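Local atomic coordinates of prophenoloxidase b (Marsupenaeus japonicus, PDB entry 3WKY), a protein that is the hemolymph precursor of a phenoloxidase that, once activated, probably oxidises phenols to quinones at a type 3 dicopper centre. Residues A[408-419]-A[630-639]. Residues are numbered along the deposited sequence; the frame is centred on the assembly and turned at random.
With NAG (2-acetamido-2-deoxy-beta-D-glucopyranose), chain E; EDO (1,2-ethanediol), chain N.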
loop_
_atom_site.group_PDB
_atom_site.type_symbol
_atom_site.label_atom_id
_atom_site.label_comp_id
_atom_site.label_asym_id
_atom_site.label_seq_id
_atom_site.Cartn_x
_atom_site.Cartn_y
_atom_site.Cartn_z
ATOM N N LYS A 408 14.174 -1.961 -33.285
ATOM C CA LYS A 408 14.742 -2.975 -34.196
ATOM C C LYS A 408 13.724 -4.050 -34.562
ATOM O O LYS A 408 13.667 -4.497 -35.707
ATOM C CB LYS A 408 16.005 -3.623 -33.620
ATOM C CG LYS A 408 17.222 -2.692 -33.542
ATOM C CD LYS A 408 17.766 -2.365 -34.944
ATOM C CE LYS A 408 19.099 -1.598 -34.850
ATOM N NZ LYS A 408 19.703 -1.394 -36.223
ATOM N N LEU A 409 12.911 -4.464 -33.592
ATOM C CA LEU A 409 11.920 -5.509 -33.847
ATOM C C LEU A 409 10.844 -5.104 -34.865
ATOM O O LEU A 409 10.185 -5.968 -35.461
ATOM C CB LEU A 409 11.276 -5.980 -32.535
ATOM C CG LEU A 409 12.166 -6.815 -31.611
ATOM C CD1 LEU A 409 11.394 -7.238 -30.359
ATOM C CD2 LEU A 409 12.754 -8.039 -32.340
ATOM N N THR A 410 10.664 -3.804 -35.083
ATOM C CA THR A 410 9.680 -3.362 -36.075
ATOM C C THR A 410 10.201 -3.532 -37.503
ATOM O O THR A 410 9.447 -3.389 -38.460
ATOM C CB THR A 410 9.272 -1.890 -35.909
ATOM O OG1 THR A 410 10.414 -1.045 -36.108
ATOM C CG2 THR A 410 8.668 -1.639 -34.514
ATOM N N GLN A 411 11.487 -3.816 -37.638
ATOM C CA GLN A 411 12.092 -3.904 -38.970
ATOM C C GLN A 411 11.921 -5.289 -39.563
ATOM O O GLN A 411 11.954 -6.296 -38.842
ATOM C CB GLN A 411 13.568 -3.504 -38.902
ATOM C CG GLN A 411 13.729 -2.056 -38.409
ATOM C CD GLN A 411 12.924 -1.089 -39.246
ATOM O OE1 GLN A 411 13.247 -0.862 -40.412
ATOM N NE2 GLN A 411 11.851 -0.524 -38.667
ATOM N N PRO A 412 11.723 -5.349 -40.888
ATOM C CA PRO A 412 11.585 -6.670 -41.518
ATOM C C PRO A 412 12.901 -7.424 -41.463
ATOM O O PRO A 412 13.964 -6.796 -41.494
ATOM C CB PRO A 412 11.227 -6.340 -42.978
ATOM C CG PRO A 412 11.792 -4.984 -43.223
ATOM C CD PRO A 412 11.667 -4.243 -41.862
ATOM N N PRO A 413 12.845 -8.761 -41.375
ATOM C CA PRO A 413 14.080 -9.552 -41.387
ATOM C C PRO A 413 14.874 -9.251 -42.653
ATOM O O PRO A 413 14.268 -8.901 -43.670
ATOM C CB PRO A 413 13.571 -10.995 -41.451
ATOM C CG PRO A 413 12.184 -10.937 -40.842
ATOM C CD PRO A 413 11.633 -9.596 -41.233
ATOM N N TYR A 414 16.197 -9.348 -42.576
ATOM C CA TYR A 414 17.037 -9.220 -43.763
ATOM C C TYR A 414 16.609 -10.251 -44.805
ATOM O O TYR A 414 16.342 -11.408 -44.469
ATOM C CB TYR A 414 18.514 -9.406 -43.403
ATOM C CG TYR A 414 19.058 -8.271 -42.559
ATOM C CD1 TYR A 414 19.249 -7.007 -43.105
ATOM C CD2 TYR A 414 19.392 -8.468 -41.225
ATOM C CE1 TYR A 414 19.755 -5.964 -42.333
ATOM C CE2 TYR A 414 19.886 -7.421 -40.438
ATOM C CZ TYR A 414 20.066 -6.184 -41.000
ATOM O OH TYR A 414 20.558 -5.158 -40.221
ATOM N N THR A 415 16.516 -9.818 -46.062
ATOM C CA THR A 415 16.142 -10.725 -47.166
ATOM C C THR A 415 17.309 -11.642 -47.521
ATOM O O THR A 415 18.442 -11.388 -47.103
ATOM C CB THR A 415 15.742 -9.929 -48.420
ATOM O OG1 THR A 415 16.886 -9.226 -48.924
ATOM C CG2 THR A 415 14.621 -8.940 -48.090
ATOM N N PRO A 416 17.046 -12.723 -48.286
ATOM C CA PRO A 416 18.161 -13.569 -48.727
ATOM C C PRO A 416 19.244 -12.756 -49.430
ATOM O O PRO A 416 20.434 -12.963 -49.179
ATOM C CB PRO A 416 17.488 -14.533 -49.709
ATOM C CG PRO A 416 16.097 -14.685 -49.152
ATOM C CD PRO A 416 15.734 -13.337 -48.580
ATOM N N ARG A 417 18.841 -11.823 -50.278
ATOM C CA ARG A 417 19.797 -10.994 -51.005
ATOM C C ARG A 417 20.611 -10.119 -50.054
ATOM O O ARG A 417 21.803 -9.896 -50.268
ATOM C CB ARG A 417 19.074 -10.121 -52.033
ATOM C CG ARG A 417 20.004 -9.315 -52.928
ATOM C CD ARG A 417 20.878 -10.238 -53.778
ATOM N NE ARG A 417 21.886 -9.502 -54.539
ATOM C CZ ARG A 417 23.143 -9.318 -54.141
ATOM N NH1 ARG A 417 23.983 -8.632 -54.901
ATOM N NH2 ARG A 417 23.559 -9.815 -52.981
ATOM N N GLN A 418 19.968 -9.615 -48.996
ATOM C CA GLN A 418 20.675 -8.773 -48.036
ATOM C C GLN A 418 21.696 -9.547 -47.206
ATOM O O GLN A 418 22.558 -8.940 -46.563
ATOM C CB GLN A 418 19.685 -8.041 -47.098
ATOM C CG GLN A 418 18.937 -6.890 -47.760
ATOM C CD GLN A 418 17.960 -6.239 -46.804
ATOM O OE1 GLN A 418 17.190 -6.927 -46.139
ATOM N NE2 GLN A 418 17.983 -4.917 -46.736
ATOM N N LEU A 419 21.604 -10.879 -47.215
ATOM C CA LEU A 419 22.500 -11.710 -46.406
ATOM C C LEU A 419 23.457 -12.546 -47.266
ATOM O O LEU A 419 24.377 -13.164 -46.745
ATOM C CB LEU A 419 21.712 -12.670 -45.514
ATOM C CG LEU A 419 20.847 -12.013 -44.434
ATOM C CD1 LEU A 419 20.033 -13.084 -43.718
ATOM C CD2 LEU A 419 21.736 -11.262 -43.454
ATOM N N TRP A 630 25.708 -0.835 -44.064
ATOM C CA TRP A 630 24.855 -1.728 -43.271
ATOM C C TRP A 630 24.657 -1.157 -41.868
ATOM O O TRP A 630 25.517 -0.430 -41.366
ATOM C CB TRP A 630 25.451 -3.137 -43.211
ATOM C CG TRP A 630 25.435 -3.806 -44.570
ATOM C CD1 TRP A 630 26.505 -4.011 -45.390
ATOM C CD2 TRP A 630 24.287 -4.328 -45.262
ATOM N NE1 TRP A 630 26.098 -4.637 -46.554
ATOM C CE2 TRP A 630 24.743 -4.843 -46.501
ATOM C CE3 TRP A 630 22.923 -4.417 -44.956
ATOM C CZ2 TRP A 630 23.877 -5.425 -47.436
ATOM C CZ3 TRP A 630 22.063 -5.003 -45.879
ATOM C CH2 TRP A 630 22.549 -5.504 -47.111
ATOM N N PRO A 631 23.514 -1.464 -41.233
ATOM C CA PRO A 631 23.335 -0.930 -39.872
ATOM C C PRO A 631 24.431 -1.449 -38.939
ATOM O O PRO A 631 24.939 -2.555 -39.152
ATOM C CB PRO A 631 21.979 -1.509 -39.452
ATOM C CG PRO A 631 21.221 -1.651 -40.738
ATOM C CD PRO A 631 22.295 -2.127 -41.737
ATOM N N MET A 632 24.818 -0.666 -37.936
ATOM C CA MET A 632 25.832 -1.130 -36.990
ATOM C C MET A 632 25.345 -2.383 -36.261
ATOM O O MET A 632 24.218 -2.412 -35.736
ATOM C CB MET A 632 26.159 -0.030 -35.982
ATOM C CG MET A 632 26.725 1.231 -36.652
ATOM S SD MET A 632 27.031 2.529 -35.444
ATOM C CE MET A 632 26.841 3.973 -36.484
ATOM N N GLY A 633 26.190 -3.413 -36.237
ATOM C CA GLY A 633 25.840 -4.678 -35.620
ATOM C C GLY A 633 25.186 -5.671 -36.573
ATOM O O GLY A 633 24.824 -6.769 -36.159
ATOM N N TYR A 634 25.040 -5.284 -37.837
ATOM C CA TYR A 634 24.474 -6.154 -38.868
ATOM C C TYR A 634 25.268 -7.450 -38.918
ATOM O O TYR A 634 26.493 -7.432 -38.778
ATOM C CB TYR A 634 24.516 -5.433 -40.220
ATOM C CG TYR A 634 24.496 -6.320 -41.461
ATOM C CD1 TYR A 634 25.673 -6.784 -42.023
ATOM C CD2 TYR A 634 23.297 -6.630 -42.099
ATOM C CE1 TYR A 634 25.661 -7.567 -43.172
ATOM C CE2 TYR A 634 23.280 -7.424 -43.257
ATOM C CZ TYR A 634 24.464 -7.877 -43.780
ATOM O OH TYR A 634 24.459 -8.666 -44.931
ATOM N N PRO A 635 24.576 -8.586 -39.094
ATOM C CA PRO A 635 23.131 -8.718 -39.296
ATOM C C PRO A 635 22.383 -9.086 -38.008
ATOM O O PRO A 635 21.202 -9.429 -38.070
ATOM C CB PRO A 635 23.054 -9.906 -40.254
ATOM C CG PRO A 635 24.179 -10.792 -39.804
ATOM C CD PRO A 635 25.267 -9.882 -39.260
ATOM N N LEU A 636 23.056 -8.993 -36.866
ATOM C CA LEU A 636 22.539 -9.570 -35.630
ATOM C C LEU A 636 21.799 -8.560 -34.737
ATOM O O LEU A 636 21.884 -8.635 -33.511
ATOM C CB LEU A 636 23.675 -10.232 -34.850
ATOM C CG LEU A 636 24.382 -11.346 -35.643
ATOM C CD1 LEU A 636 25.531 -11.915 -34.828
ATOM C CD2 LEU A 636 23.387 -12.435 -36.016
ATOM N N GLU A 637 21.084 -7.623 -35.355
ATOM C CA GLU A 637 20.185 -6.754 -34.598
ATOM C C GLU A 637 18.765 -6.800 -35.152
ATOM O O GLU A 637 17.919 -6.010 -34.743
ATOM C CB GLU A 637 20.706 -5.307 -34.536
ATOM C CG GLU A 637 21.611 -4.899 -35.710
ATOM C CD GLU A 637 20.882 -4.870 -37.034
ATOM O OE1 GLU A 637 21.011 -5.854 -37.809
ATOM O OE2 GLU A 637 20.203 -3.857 -37.324
ATOM N N ARG A 638 18.486 -7.733 -36.064
ATOM C CA ARG A 638 17.111 -7.894 -36.550
ATOM C C ARG A 638 16.537 -9.266 -36.238
ATOM O O ARG A 638 17.267 -10.241 -36.067
ATOM C CB ARG A 638 16.996 -7.658 -38.070
ATOM C CG ARG A 638 17.100 -6.202 -38.494
ATOM C CD ARG A 638 16.529 -5.967 -39.884
ATOM N NE ARG A 638 17.062 -4.740 -40.476
ATOM C CZ ARG A 638 16.849 -4.361 -41.733
ATOM N NH1 ARG A 638 16.086 -5.098 -42.538
ATOM N NH2 ARG A 638 17.406 -3.250 -42.184
ATOM N N ARG A 639 15.213 -9.342 -36.213
ATOM C CA ARG A 639 14.564 -10.619 -35.993
ATOM C C ARG A 639 14.727 -11.507 -37.226
ATOM O O ARG A 639 15.015 -11.025 -38.333
ATOM C CB ARG A 639 13.085 -10.424 -35.672
ATOM C CG ARG A 639 12.273 -9.869 -36.818
ATOM C CD ARG A 639 10.910 -9.412 -36.307
ATOM N NE ARG A 639 9.847 -9.713 -37.257
ATOM C CZ ARG A 639 9.316 -8.832 -38.098
ATOM N NH1 ARG A 639 9.737 -7.574 -38.108
ATOM N NH2 ARG A 639 8.350 -9.211 -38.925
HETATM C C1 NAG E . 29.112 -11.436 -56.058
HETATM C C2 NAG E . 27.726 -10.878 -55.686
HETATM C C3 NAG E . 27.183 -9.750 -56.573
HETATM C C4 NAG E . 28.239 -9.007 -57.381
HETATM C C5 NAG E . 29.213 -10.008 -57.964
HETATM C C6 NAG E . 30.209 -9.322 -58.894
HETATM C C7 NAG E . 26.401 -12.687 -54.668
HETATM C C8 NAG E . 26.327 -14.173 -54.870
HETATM N N2 NAG E . 26.750 -11.959 -55.730
HETATM O O3 NAG E . 26.508 -8.819 -55.756
HETATM O O4 NAG E . 27.630 -8.281 -58.426
HETATM O O5 NAG E . 29.892 -10.587 -56.879
HETATM O O6 NAG E . 30.841 -8.266 -58.203
HETATM O O7 NAG E . 26.138 -12.211 -53.564
HETATM C C1 EDO N . 10.058 -13.046 -38.365
HETATM O O1 EDO N . 9.515 -11.830 -38.910
HETATM C C2 EDO N . 9.673 -13.130 -36.889
HETATM O O2 EDO N . 10.838 -13.247 -36.056
HETATM O O HOH W 1 13.782 -6.949 -36.930
HETATM O O HOH W 2 22.283 -0.309 -35.895
HETATM O O HOH W 3 17.043 -10.871 -40.190
#
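With CG beside the backbone N and opposite the carbonyl carbon (chi1 -68°), Tyr414 reaches into the loop 630-639, while Arg638, extended from CG to NE, runs across its ring. The guanidinium of Arg638 lies nearly flat on one face, planes 17° apart, with CZ 3.9 Å from the Tyr414 ring centroid in an off-centre cation-pi stack. On the opposite face Tyr634 presents its edge in a T-shaped pair, CD2 3.4 Å from Tyr414 CZ. The Tyr414 hydroxyl donates to Glu637, OH to OE1 2.6 Å, on the syn side but 21° out of the carboxylate plane; the other oxygen, OE2, takes Lys408 NZ at 2.7 Å through the anti lone pair. Asp325 is a second acidic partner of that lysine. With alanine in place of Tyr414, Glu637 OE1 would lose its hydroxyl donor and a gap would probably open between Arg638 and Tyr634. Backbone carbonyls hold the Arg638 guanidinium and the Tyr634 hydroxyl: Arg638 NH1 donates to Pro412 O (2.9 Å), Tyr634 OH to Gln418 O (2.5 Å). Thr415 and Gln418 form a capping box at the start of the short helix 416-419. The contact thus packs the chain leaving helix 391-409 of the copper domain against a long loop of the hemocyanin Ig-like domain.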